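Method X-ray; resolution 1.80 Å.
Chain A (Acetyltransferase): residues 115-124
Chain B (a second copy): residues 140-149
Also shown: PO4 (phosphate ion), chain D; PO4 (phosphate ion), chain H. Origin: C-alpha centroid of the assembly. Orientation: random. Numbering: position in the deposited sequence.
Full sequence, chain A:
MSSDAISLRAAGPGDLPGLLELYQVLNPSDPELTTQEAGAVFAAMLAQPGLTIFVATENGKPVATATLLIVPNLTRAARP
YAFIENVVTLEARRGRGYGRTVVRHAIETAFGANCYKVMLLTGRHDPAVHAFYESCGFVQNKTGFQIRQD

Chain A 115-124: CYKVMLLTGR
Chain B 140-149: QNKTGFQIRQ

Antiparallel strand pairing between two copies of a protein shows how backbone register dictates which side chains meet. In this acetyltransferase, strand 117-122 of chain A runs at 167° to the stretch from Thr B143 to Arg B148 of chain B, which pairs with it in extended conformation (phi -90° to -153°, psi 130° to 157° across both), their axes approaching to 4.7 Å. Val A118 faces Ile B147, Leu A120 faces Phe B145 and Thr A122 faces Thr B143 as hydrogen-bonded pairs; the reciprocal bonds of the central pair are Phe B145 N to Leu A120 O, 2.8 Å, and Leu A120 N to Phe B145 O, 3.0 Å. These six side chains share one sheet face.

Phe B145 and Lys B142 each lose 69 Å² to the partner stretch. Phe B145 (chi1 m, chi2 -94°) offers its ring edge to Thr A122, with CE2 3.7 Å from CG2. Lys B142, where chain B turns a corner, adopts m, m, t, t and lays CD 3.6 Å from Gly A123 CA; an ideal CB on that glycine would clash with Lys B142 NZ. One water accepts from both Lys B142 NZ (2.8 Å) and Gly A123 N (2.7 Å).

At the other end, Tyr A116 (66 Å², chi1 p, chi2 -90°) places CD2 over the Arg B148 guanidinium, 3.6 Å from NH2, while its O accepts from Gln B149 N at 3.0 Å.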

ATOM      1  N   CYS A 115       8.299  -1.021 -11.189  1.00 15.92           N
ATOM      2  CA  CYS A 115       7.142  -0.262 -10.683  1.00 15.92           C
ATOM      3  C   CYS A 115       7.048   1.094 -11.383  1.00 15.94           C
ATOM      4  O   CYS A 115       8.053   1.800 -11.529  1.00 16.96           O
ATOM      5  CB  CYS A 115       7.236  -0.051  -9.164  1.00 14.97           C
ATOM      6  SG  CYS A 115       7.017  -1.511  -8.196  1.00 15.57           S
ATOM      7  N   TYR A 116       5.850   1.477 -11.821  1.00 16.06           N
ATOM      8  CA  TYR A 116       5.706   2.777 -12.472  1.00 16.22           C
ATOM      9  C   TYR A 116       5.619   3.946 -11.492  1.00 16.23           C
ATOM     10  O   TYR A 116       5.895   5.095 -11.841  1.00 15.66           O
ATOM     11  CB  TYR A 116       4.551   2.778 -13.475  1.00 17.79           C
ATOM     12  CG  TYR A 116       3.161   2.830 -12.892  1.00 17.63           C
ATOM     13  CD1 TYR A 116       2.473   1.663 -12.581  1.00 19.81           C
ATOM     14  CD2 TYR A 116       2.515   4.051 -12.704  1.00 18.25           C
ATOM     15  CE1 TYR A 116       1.180   1.709 -12.072  1.00 20.16           C
ATOM     16  CE2 TYR A 116       1.226   4.098 -12.187  1.00 20.70           C
ATOM     17  CZ  TYR A 116       0.569   2.925 -11.878  1.00 19.36           C
ATOM     18  OH  TYR A 116      -0.722   2.965 -11.379  1.00 22.21           O
ATOM     19  N   LYS A 117       5.216   3.648 -10.260  1.00 15.38           N
ATOM     20  CA  LYS A 117       5.149   4.666  -9.226  1.00 14.79           C
ATOM     21  C   LYS A 117       5.412   4.039  -7.860  1.00 14.22           C
ATOM     22  O   LYS A 117       5.240   2.825  -7.667  1.00 14.28           O
ATOM     23  CB  LYS A 117       3.786   5.367  -9.229  1.00 14.80           C
ATOM     24  CG  LYS A 117       2.648   4.474  -8.776  1.00 15.23           C
ATOM     25  CD  LYS A 117       1.302   5.212  -8.779  1.00 16.52           C
ATOM     26  CE  LYS A 117       0.179   4.199  -8.630  1.00 19.22           C
ATOM     27  NZ  LYS A 117      -1.158   4.869  -8.485  1.00 23.88           N
ATOM     28  N   VAL A 118       5.869   4.866  -6.934  1.00 13.44           N
ATOM     29  CA  VAL A 118       6.003   4.476  -5.536  1.00 12.65           C
ATOM     30  C   VAL A 118       5.236   5.511  -4.712  1.00 12.94           C
ATOM     31  O   VAL A 118       5.441   6.699  -4.898  1.00 12.05           O
ATOM     32  CB  VAL A 118       7.489   4.424  -5.096  1.00 13.07           C
ATOM     33  CG1 VAL A 118       7.594   3.968  -3.632  1.00 13.85           C
ATOM     34  CG2 VAL A 118       8.268   3.459  -5.992  1.00 13.75           C
HETATM   35  N   MSE A 119       4.384   5.048  -3.799  1.00 13.14           N
HETATM   36  CA  MSE A 119       3.540   5.948  -3.005  1.00 15.04           C
HETATM   37  C   MSE A 119       3.851   5.845  -1.517  1.00 13.44           C
HETATM   38  O   MSE A 119       4.308   4.808  -1.036  1.00 12.15           O
HETATM   39  CB  MSE A 119       2.063   5.605  -3.234  1.00 14.46           C
HETATM   40  CG  MSE A 119       1.602   5.924  -4.643  1.00 17.03           C
HETATM   41 SE   MSE A 119      -0.168   5.148  -4.952  1.00 23.75          SE
HETATM   42  CE  MSE A 119       0.374   3.308  -5.075  1.00 21.75           C
ATOM     43  N   LEU A 120       3.540   6.902  -0.779  1.00 12.63           N
ATOM     44  CA  LEU A 120       3.749   6.899   0.653  1.00 13.26           C
ATOM     45  C   LEU A 120       2.750   7.847   1.278  1.00 13.74           C
ATOM     46  O   LEU A 120       2.508   8.914   0.733  1.00 12.93           O
ATOM     47  CB  LEU A 120       5.188   7.336   0.974  1.00 13.60           C
ATOM     48  CG  LEU A 120       5.543   7.393   2.459  1.00 15.09           C
ATOM     49  CD1 LEU A 120       6.981   6.941   2.695  1.00 16.28           C
ATOM     50  CD2 LEU A 120       5.311   8.797   3.008  1.00 14.46           C
ATOM     51  N   LEU A 121       2.177   7.437   2.411  1.00 14.19           N
ATOM     52  CA  LEU A 121       1.250   8.253   3.172  1.00 15.60           C
ATOM     53  C   LEU A 121       1.802   8.482   4.561  1.00 16.41           C
ATOM     54  O   LEU A 121       2.211   7.537   5.241  1.00 16.60           O
ATOM     55  CB  LEU A 121      -0.116   7.556   3.294  1.00 16.09           C
ATOM     56  CG  LEU A 121      -1.017   7.632   2.069  1.00 18.33           C
ATOM     57  CD1 LEU A 121      -2.455   7.269   2.464  1.00 17.81           C
ATOM     58  CD2 LEU A 121      -0.984   9.032   1.499  1.00 22.97           C
ATOM     59  N   THR A 122       1.833   9.739   4.984  1.00 16.40           N
ATOM     60  CA  THR A 122       2.314  10.030   6.317  1.00 18.49           C
ATOM     61  C   THR A 122       1.287  10.856   7.095  1.00 20.14           C
ATOM     62  O   THR A 122       0.540  11.638   6.528  1.00 19.11           O
ATOM     63  CB  THR A 122       3.727  10.659   6.306  1.00 18.44           C
ATOM     64  OG1 THR A 122       4.218  10.756   7.651  1.00 19.32           O
ATOM     65  CG2 THR A 122       3.729  12.037   5.656  1.00 17.05           C
ATOM     66  N   GLY A 123       1.202  10.614   8.389  1.00 22.67           N
ATOM     67  CA  GLY A 123       0.175  11.277   9.194  1.00 25.47           C
ATOM     68  C   GLY A 123       0.882  12.273  10.065  1.00 27.12           C
ATOM     69  O   GLY A 123       0.278  12.888  10.966  1.00 27.68           O
ATOM     70  N   ARG A 124       2.180  12.407   9.814  1.00 28.35           N
ATOM     71  CA  ARG A 124       3.011  13.310  10.594  1.00 30.01           C
ATOM     72  C   ARG A 124       2.650  14.772  10.342  1.00 30.80           C
ATOM     73  O   ARG A 124       2.546  15.225   9.202  1.00 31.41           O
ATOM     74  CB  ARG A 124       4.501  13.064  10.339  1.00 29.93           C
ATOM     75  CG  ARG A 124       5.026  11.719  10.860  1.00 30.92           C
ATOM     76  CD  ARG A 124       4.972  11.603  12.393  1.00 32.78           C
ATOM     77  NE  ARG A 124       5.862  12.555  13.063  1.00 34.36           N
ATOM     78  CZ  ARG A 124       7.156  12.347  13.301  1.00 35.38           C
ATOM     79  NH1 ARG A 124       7.736  11.211  12.939  1.00 34.94           N
ATOM     80  NH2 ARG A 124       7.873  13.282  13.915  1.00 36.46           N
TER
ATOM     81  N   GLN B 140      -9.505  12.907   5.477  1.00 14.72           N
ATOM     82  CA  GLN B 140      -8.320  13.416   4.786  1.00 14.48           C
ATOM     83  C   GLN B 140      -7.302  13.868   5.816  1.00 15.64           C
ATOM     84  O   GLN B 140      -7.151  15.081   6.081  1.00 15.54           O
ATOM     85  CB  GLN B 140      -8.693  14.544   3.816  1.00 14.60           C
ATOM     86  CG  GLN B 140      -7.697  14.703   2.653  1.00 13.88           C
ATOM     87  CD  GLN B 140      -6.361  15.297   3.093  1.00 15.94           C
ATOM     88  OE1 GLN B 140      -6.238  16.511   3.298  1.00 16.33           O
ATOM     89  NE2 GLN B 140      -5.355  14.443   3.257  1.00 15.67           N
ATOM     90  N   ASN B 141      -6.618  12.892   6.416  1.00 15.09           N
ATOM     91  CA  ASN B 141      -5.674  13.194   7.497  1.00 16.65           C
ATOM     92  C   ASN B 141      -4.321  12.513   7.330  1.00 16.94           C
ATOM     93  O   ASN B 141      -3.580  12.329   8.309  1.00 17.91           O
ATOM     94  CB  ASN B 141      -6.277  12.876   8.874  1.00 17.04           C
ATOM     95  CG  ASN B 141      -6.667  11.418   9.029  1.00 19.08           C
ATOM     96  OD1 ASN B 141      -6.399  10.566   8.164  1.00 19.17           O
ATOM     97  ND2 ASN B 141      -7.342  11.121  10.136  1.00 23.23           N
ATOM     98  N   LYS B 142      -4.028  12.110   6.099  1.00 16.69           N
ATOM     99  CA  LYS B 142      -2.702  11.605   5.748  1.00 16.75           C
ATOM    100  C   LYS B 142      -2.199  12.416   4.574  1.00 15.74           C
ATOM    101  O   LYS B 142      -2.959  12.688   3.646  1.00 15.70           O
ATOM    102  CB  LYS B 142      -2.775  10.128   5.351  1.00 16.88           C
ATOM    103  CG  LYS B 142      -3.063   9.141   6.489  1.00 20.02           C
ATOM    104  CD  LYS B 142      -1.810   8.875   7.324  1.00 22.17           C
ATOM    105  CE  LYS B 142      -1.904   7.565   8.113  1.00 24.99           C
ATOM    106  NZ  LYS B 142      -1.087   7.661   9.359  1.00 26.01           N
ATOM    107  N   THR B 143      -0.919  12.793   4.603  1.00 14.56           N
ATOM    108  CA  THR B 143      -0.329  13.562   3.509  1.00 14.40           C
ATOM    109  C   THR B 143       0.246  12.583   2.495  1.00 13.18           C
ATOM    110  O   THR B 143       0.967  11.664   2.876  1.00 12.05           O
ATOM    111  CB  THR B 143       0.770  14.483   4.054  1.00 14.98           C
ATOM    112  OG1 THR B 143       0.170  15.381   5.002  1.00 17.54           O
ATOM    113  CG2 THR B 143       1.424  15.300   2.933  1.00 16.28           C
ATOM    114  N   GLY B 144      -0.089  12.766   1.226  1.00 12.60           N
ATOM    115  CA  GLY B 144       0.298  11.807   0.174  1.00 12.65           C
ATOM    116  C   GLY B 144       1.533  12.230  -0.596  1.00 12.65           C
ATOM    117  O   GLY B 144       1.688  13.414  -0.927  1.00 13.99           O
ATOM    118  N   PHE B 145       2.414  11.266  -0.854  1.00 12.71           N
ATOM    119  CA  PHE B 145       3.641  11.490  -1.644  1.00 12.47           C
ATOM    120  C   PHE B 145       3.752  10.442  -2.736  1.00 12.28           C
ATOM    121  O   PHE B 145       3.322   9.300  -2.557  1.00 11.34           O
ATOM    122  CB  PHE B 145       4.882  11.410  -0.737  1.00 12.72           C
ATOM    123  CG  PHE B 145       5.002  12.551   0.233  1.00 13.00           C
ATOM    124  CD1 PHE B 145       5.769  13.676  -0.085  1.00 12.45           C
ATOM    125  CD2 PHE B 145       4.377  12.494   1.470  1.00 13.49           C
ATOM    126  CE1 PHE B 145       5.881  14.747   0.816  1.00 14.27           C
ATOM    127  CE2 PHE B 145       4.486  13.554   2.383  1.00 14.37           C
ATOM    128  CZ  PHE B 145       5.237  14.682   2.054  1.00 14.33           C
ATOM    129  N   GLN B 146       4.353  10.809  -3.865  1.00 12.55           N
ATOM    130  CA  GLN B 146       4.525   9.848  -4.932  1.00 13.29           C
ATOM    131  C   GLN B 146       5.759  10.183  -5.732  1.00 13.64           C
ATOM    132  O   GLN B 146       6.136  11.337  -5.835  1.00 14.05           O
ATOM    133  CB  GLN B 146       3.283   9.860  -5.842  1.00 13.63           C
ATOM    134  CG  GLN B 146       3.292   8.838  -6.956  1.00 15.45           C
ATOM    135  CD  GLN B 146       1.919   8.658  -7.565  1.00 19.51           C
ATOM    136  OE1 GLN B 146       0.971   8.243  -6.885  1.00 21.79           O
ATOM    137  NE2 GLN B 146       1.795   8.981  -8.832  1.00 20.02           N
ATOM    138  N   ILE B 147       6.383   9.152  -6.279  1.00 14.54           N
ATOM    139  CA  ILE B 147       7.459   9.340  -7.256  1.00 16.20           C
ATOM    140  C   ILE B 147       7.171   8.385  -8.399  1.00 17.51           C
ATOM    141  O   ILE B 147       6.696   7.274  -8.189  1.00 17.12           O
ATOM    142  CB  ILE B 147       8.867   9.134  -6.628  1.00 15.80           C
ATOM    143  CG1 ILE B 147       9.988   9.445  -7.643  1.00 16.24           C
ATOM    144  CG2 ILE B 147       9.025   7.732  -6.035  1.00 16.51           C
ATOM    145  CD1 ILE B 147      11.402   9.398  -7.003  1.00 16.22           C
ATOM    146  N   ARG B 148       7.446   8.835  -9.617  1.00 20.18           N
ATOM    147  CA  ARG B 148       7.120   8.062 -10.805  1.00 23.19           C
ATOM    148  C   ARG B 148       8.360   7.841 -11.668  1.00 24.12           C
ATOM    149  O   ARG B 148       9.333   8.592 -11.573  1.00 24.06           O
ATOM    150  CB  ARG B 148       6.034   8.777 -11.611  1.00 23.53           C
ATOM    151  CG  ARG B 148       4.702   8.934 -10.878  1.00 24.55           C
ATOM    152  CD  ARG B 148       3.652   9.675 -11.715  1.00 26.06           C
ATOM    153  NE  ARG B 148       3.094   8.832 -12.769  1.00 30.72           N
ATOM    154  CZ  ARG B 148       1.966   8.130 -12.666  1.00 32.75           C
ATOM    155  NH1 ARG B 148       1.244   8.160 -11.552  1.00 33.58           N
ATOM    156  NH2 ARG B 148       1.551   7.389 -13.688  1.00 32.81           N
ATOM    157  N   GLN B 149       8.322   6.801 -12.495  1.00 25.64           N
ATOM    158  CA  GLN B 149       9.321   6.650 -13.550  1.00 27.59           C
ATOM    159  C   GLN B 149       8.650   6.464 -14.914  1.00 28.43           C
ATOM    160  O   GLN B 149       7.609   5.800 -15.021  1.00 29.36           O
ATOM    161  CB  GLN B 149      10.306   5.513 -13.239  1.00 28.05           C
ATOM    162  CG  GLN B 149       9.735   4.095 -13.278  1.00 28.47           C
ATOM    163  CD  GLN B 149      10.828   3.026 -13.245  1.00 28.52           C
ATOM    164  OE1 GLN B 149      12.005   3.313 -13.509  1.00 30.63           O
ATOM    165  NE2 GLN B 149      10.444   1.792 -12.930  1.00 28.05           N
TER
HETATM  166  P   PO4 D4285      -1.872   6.718 -11.601  1.00 40.63           P
HETATM  167  O1  PO4 D4285      -1.557   5.511 -12.432  1.00 41.56           O
HETATM  168  O2  PO4 D4285      -1.100   7.906 -12.084  1.00 41.89           O
HETATM  169  O3  PO4 D4285      -3.358   7.016 -11.652  1.00 42.02           O
HETATM  170  O4  PO4 D4285      -1.500   6.471 -10.166  1.00 42.69           O
HETATM  171  P   PO4 H3285      -0.416   4.907  12.070  1.00 26.96           P
HETATM  172  O1  PO4 H3285      -1.287   5.212  10.870  1.00 27.57           O
HETATM  173  O2  PO4 H3285       0.601   6.013  12.215  1.00 27.78           O
HETATM  174  O3  PO4 H3285      -1.235   4.793  13.317  1.00 26.24           O
HETATM  175  O4  PO4 H3285       0.321   3.608  11.819  1.00 29.20           O
HETATM  176  O   HOH W   1      -2.820  12.052  10.705  1.00 39.11           O
HETATM  177  O   HOH W   2       1.611   8.285   9.669  1.00 39.84           O